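Local coordinates for protein putative aldolase (Bacteroides vulgatus ATCC 8482, PDB 3DXI) that is a putative aldolase of the HMGL-like family, its N-terminal domain folding as a TIM barrel; its precise function is not established, at residues A[69-80]-A[97-107]. Sequence-based numbering, arbitrary orientation.
Sequences RNISTKKIAIML and IIGLVDMIRIA
Strands 75-80 and 103-107 run parallel, their axes 4.6 Å apart at closest and inclined by 29°. Ala-77 pairs with Met-103, Ile-78 with Ile-104, Met-79 with Arg-105 and Leu-80 with Ile-106. Hydrogen bonds pass back and forth from Ile-76 O to Met-103 N, Met-103 O to Ile-78 N, Ile-78 O to Arg-105 N, Arg-105 O to Leu-80 N and Leu-80 O to Ala-107 N. Ile-76 O accepts a second bond, from Asp-102 N (2.8 Å). At the N-terminal end of the strands Asp-102 ties Arg-69, on helix 62-71, to the start of strand 75-81. Its OD2 takes the backbone N of Ile-76 (2.7 Å, 166° at the hydrogen) through the anti lone pair and Arg-69 NH1 (2.8 Å) on the syn side, while Arg-69 NH2 reaches OD1 from above the carboxylate plane. This end-on salt bridge is twisted, the two planes lying 64° apart. Bends at chi2 and chi3 bring the guanidinium there, with Leu-100 O over one face. On the face of Ile-78 and Leu-80, Ile-78 CG1 lies 3.7 Å from Ile-104 CD1, the two side chains pointing the same way; Val-101 CG2 meets Ile-78 CG2, and Leu-80 CD1 rests on Ile-104 CG2. On the opposite face of the sheet, selenomethionine Met-79 sets SE 4.0 Å from Ala-107 CB. Arg-105, on that face, points into the barrel interior, to salt bridges with Glu-42 and Asp-216. The strands are neighbours in the closed eight-stranded parallel TIM barrel, joined as a beta-alpha-beta unit through helix 90-94; strand 40-45 flanks 75-81, strand 129-134 flanks 103-108, and Leu-65 of helix 62-71 packs against Ile-97 and Val-101.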
# COMPACT_ATOMS: atom_id res chain seq x y z
N ARG A 69 -3.75 -21.02 25.58
CA ARG A 69 -4.24 -20.26 26.73
C ARG A 69 -3.21 -20.26 27.85
O ARG A 69 -3.12 -19.32 28.64
CB ARG A 69 -5.56 -20.86 27.22
CG ARG A 69 -6.11 -20.14 28.43
CD ARG A 69 -6.30 -18.66 28.13
NE ARG A 69 -7.70 -18.29 28.16
CZ ARG A 69 -8.19 -17.12 27.76
NH1 ARG A 69 -7.38 -16.18 27.28
NH2 ARG A 69 -9.49 -16.88 27.84
N ASN A 70 -2.43 -21.33 27.91
CA ASN A 70 -1.41 -21.49 28.92
C ASN A 70 -0.23 -20.53 28.73
O ASN A 70 0.28 -19.96 29.70
CB ASN A 70 -0.91 -22.93 28.91
CG ASN A 70 -0.90 -23.56 30.27
OD1 ASN A 70 -1.82 -23.35 31.07
ND2 ASN A 70 0.13 -24.36 30.55
N ILE A 71 0.19 -20.35 27.48
CA ILE A 71 1.33 -19.49 27.19
C ILE A 71 1.03 -18.07 26.73
O ILE A 71 1.91 -17.22 26.75
CB ILE A 71 2.27 -20.16 26.15
CG1 ILE A 71 1.48 -20.53 24.89
CG2 ILE A 71 2.92 -21.40 26.75
CD1 ILE A 71 2.35 -21.05 23.75
N SER A 72 -0.22 -17.80 26.33
CA SER A 72 -0.59 -16.45 25.89
C SER A 72 -1.12 -15.58 27.03
O SER A 72 -1.88 -16.05 27.88
CB SER A 72 -1.65 -16.52 24.78
OG SER A 72 -2.10 -15.22 24.42
N THR A 73 -0.71 -14.32 27.05
CA THR A 73 -1.17 -13.37 28.07
C THR A 73 -2.24 -12.44 27.49
O THR A 73 -2.71 -11.52 28.17
CB THR A 73 -0.01 -12.50 28.59
OG1 THR A 73 0.49 -11.70 27.51
CG2 THR A 73 1.11 -13.37 29.15
N LYS A 74 -2.64 -12.68 26.24
CA LYS A 74 -3.65 -11.84 25.59
C LYS A 74 -5.00 -12.54 25.47
O LYS A 74 -5.13 -13.71 25.84
CB LYS A 74 -3.15 -11.43 24.21
CG LYS A 74 -1.76 -10.81 24.23
CD LYS A 74 -1.69 -9.61 25.18
CE LYS A 74 -0.33 -8.93 25.14
NZ LYS A 74 0.04 -8.45 23.77
N LYS A 75 -6.00 -11.83 24.99
CA LYS A 75 -7.32 -12.42 24.82
C LYS A 75 -7.34 -13.28 23.56
O LYS A 75 -6.72 -12.94 22.55
CB LYS A 75 -8.40 -11.34 24.78
CG LYS A 75 -8.71 -10.75 26.17
CD LYS A 75 -9.85 -9.77 26.13
CE LYS A 75 -10.34 -9.41 27.52
NZ LYS A 75 -11.57 -8.57 27.47
N ILE A 76 -8.05 -14.40 23.63
CA ILE A 76 -8.12 -15.33 22.50
C ILE A 76 -9.52 -15.40 21.90
O ILE A 76 -10.53 -15.40 22.61
CB ILE A 76 -7.71 -16.75 22.95
CG1 ILE A 76 -6.30 -16.73 23.54
CG2 ILE A 76 -7.79 -17.72 21.78
CD1 ILE A 76 -5.23 -16.39 22.54
N ALA A 77 -9.57 -15.46 20.57
CA ALA A 77 -10.83 -15.55 19.87
C ALA A 77 -10.77 -16.62 18.79
O ALA A 77 -9.70 -16.98 18.31
CB ALA A 77 -11.17 -14.21 19.24
N ILE A 78 -11.94 -17.14 18.43
CA ILE A 78 -12.05 -18.10 17.35
C ILE A 78 -13.24 -17.58 16.54
O ILE A 78 -14.03 -16.78 17.04
CB ILE A 78 -12.33 -19.57 17.83
CG1 ILE A 78 -13.70 -19.68 18.49
CG2 ILE A 78 -11.20 -20.04 18.75
CD1 ILE A 78 -14.83 -19.92 17.51
N MSE A 79 -13.36 -18.02 15.30
CA MSE A 79 -14.45 -17.55 14.46
C MSE A 79 -15.38 -18.68 14.03
O MSE A 79 -14.97 -19.83 13.89
CB MSE A 79 -13.88 -16.85 13.22
CG MSE A 79 -14.91 -16.48 12.16
SE MSE A 79 -14.17 -15.36 10.77
CE MSE A 79 -14.42 -13.65 11.65
N LEU A 80 -16.65 -18.32 13.84
CA LEU A 80 -17.69 -19.24 13.38
C LEU A 80 -18.31 -18.63 12.14
O LEU A 80 -18.57 -17.42 12.10
CB LEU A 80 -18.79 -19.39 14.43
CG LEU A 80 -18.52 -20.09 15.76
CD1 LEU A 80 -19.78 -20.01 16.62
CD2 LEU A 80 -18.12 -21.54 15.51
N ILE A 97 -15.03 -25.31 24.75
CA ILE A 97 -13.99 -24.29 24.89
C ILE A 97 -14.26 -23.17 25.88
O ILE A 97 -13.57 -22.16 25.88
CB ILE A 97 -13.65 -23.65 23.51
CG1 ILE A 97 -14.83 -22.82 23.01
CG2 ILE A 97 -13.32 -24.73 22.49
CD1 ILE A 97 -14.59 -22.17 21.65
N ILE A 98 -15.27 -23.33 26.74
CA ILE A 98 -15.55 -22.29 27.72
C ILE A 98 -14.31 -22.11 28.58
O ILE A 98 -13.62 -23.08 28.91
CB ILE A 98 -16.75 -22.67 28.61
CG1 ILE A 98 -16.59 -24.09 29.13
CG2 ILE A 98 -18.05 -22.53 27.82
CD1 ILE A 98 -17.75 -24.58 30.00
N GLY A 99 -13.99 -20.87 28.93
CA GLY A 99 -12.83 -20.60 29.75
C GLY A 99 -11.51 -20.59 28.98
O GLY A 99 -10.52 -20.04 29.46
N LEU A 100 -11.50 -21.18 27.80
CA LEU A 100 -10.28 -21.22 27.00
C LEU A 100 -10.25 -20.09 25.97
O LEU A 100 -9.18 -19.61 25.59
CB LEU A 100 -10.16 -22.57 26.29
CG LEU A 100 -10.08 -23.79 27.22
CD1 LEU A 100 -10.02 -25.07 26.39
CD2 LEU A 100 -8.86 -23.67 28.12
N VAL A 101 -11.43 -19.69 25.52
CA VAL A 101 -11.55 -18.63 24.52
C VAL A 101 -12.39 -17.49 25.06
O VAL A 101 -13.46 -17.70 25.63
CB VAL A 101 -12.18 -19.19 23.22
CG1 VAL A 101 -12.50 -18.05 22.24
CG2 VAL A 101 -11.21 -20.18 22.58
N ASP A 102 -11.89 -16.27 24.87
CA ASP A 102 -12.56 -15.06 25.35
C ASP A 102 -13.69 -14.58 24.46
O ASP A 102 -14.78 -14.26 24.95
CB ASP A 102 -11.53 -13.94 25.50
CG ASP A 102 -10.44 -14.30 26.48
OD1 ASP A 102 -10.73 -14.31 27.70
OD2 ASP A 102 -9.30 -14.59 26.03
N MSE A 103 -13.43 -14.53 23.16
CA MSE A 103 -14.42 -14.04 22.22
C MSE A 103 -14.71 -14.96 21.05
O MSE A 103 -13.81 -15.62 20.52
CB MSE A 103 -13.97 -12.68 21.68
CG MSE A 103 -14.88 -12.11 20.61
SE MSE A 103 -14.10 -10.51 19.82
CE MSE A 103 -14.72 -9.21 21.14
N ILE A 104 -15.97 -14.98 20.66
CA ILE A 104 -16.43 -15.77 19.53
C ILE A 104 -16.84 -14.77 18.47
O ILE A 104 -17.78 -13.99 18.68
CB ILE A 104 -17.66 -16.63 19.90
CG1 ILE A 104 -17.36 -17.51 21.12
CG2 ILE A 104 -18.07 -17.47 18.70
CD1 ILE A 104 -16.20 -18.48 20.94
N ARG A 105 -16.13 -14.74 17.35
CA ARG A 105 -16.48 -13.82 16.28
C ARG A 105 -17.30 -14.59 15.27
O ARG A 105 -17.04 -15.77 15.02
CB ARG A 105 -15.24 -13.25 15.61
CG ARG A 105 -14.37 -12.42 16.52
CD ARG A 105 -13.17 -11.97 15.74
NE ARG A 105 -13.25 -10.58 15.35
CZ ARG A 105 -12.51 -10.04 14.39
NH1 ARG A 105 -11.65 -10.77 13.70
NH2 ARG A 105 -12.61 -8.74 14.17
N ILE A 106 -18.28 -13.92 14.68
CA ILE A 106 -19.16 -14.54 13.71
C ILE A 106 -19.02 -13.88 12.34
O ILE A 106 -19.19 -12.66 12.22
CB ILE A 106 -20.63 -14.41 14.16
CG1 ILE A 106 -20.76 -14.91 15.61
CG2 ILE A 106 -21.54 -15.20 13.23
CD1 ILE A 106 -22.11 -14.65 16.25
N ALA A 107 -18.69 -14.66 11.32
CA ALA A 107 -18.58 -14.13 9.96
C ALA A 107 -20.01 -14.07 9.46
O ALA A 107 -20.65 -15.10 9.27
CB ALA A 107 -17.74 -15.05 9.08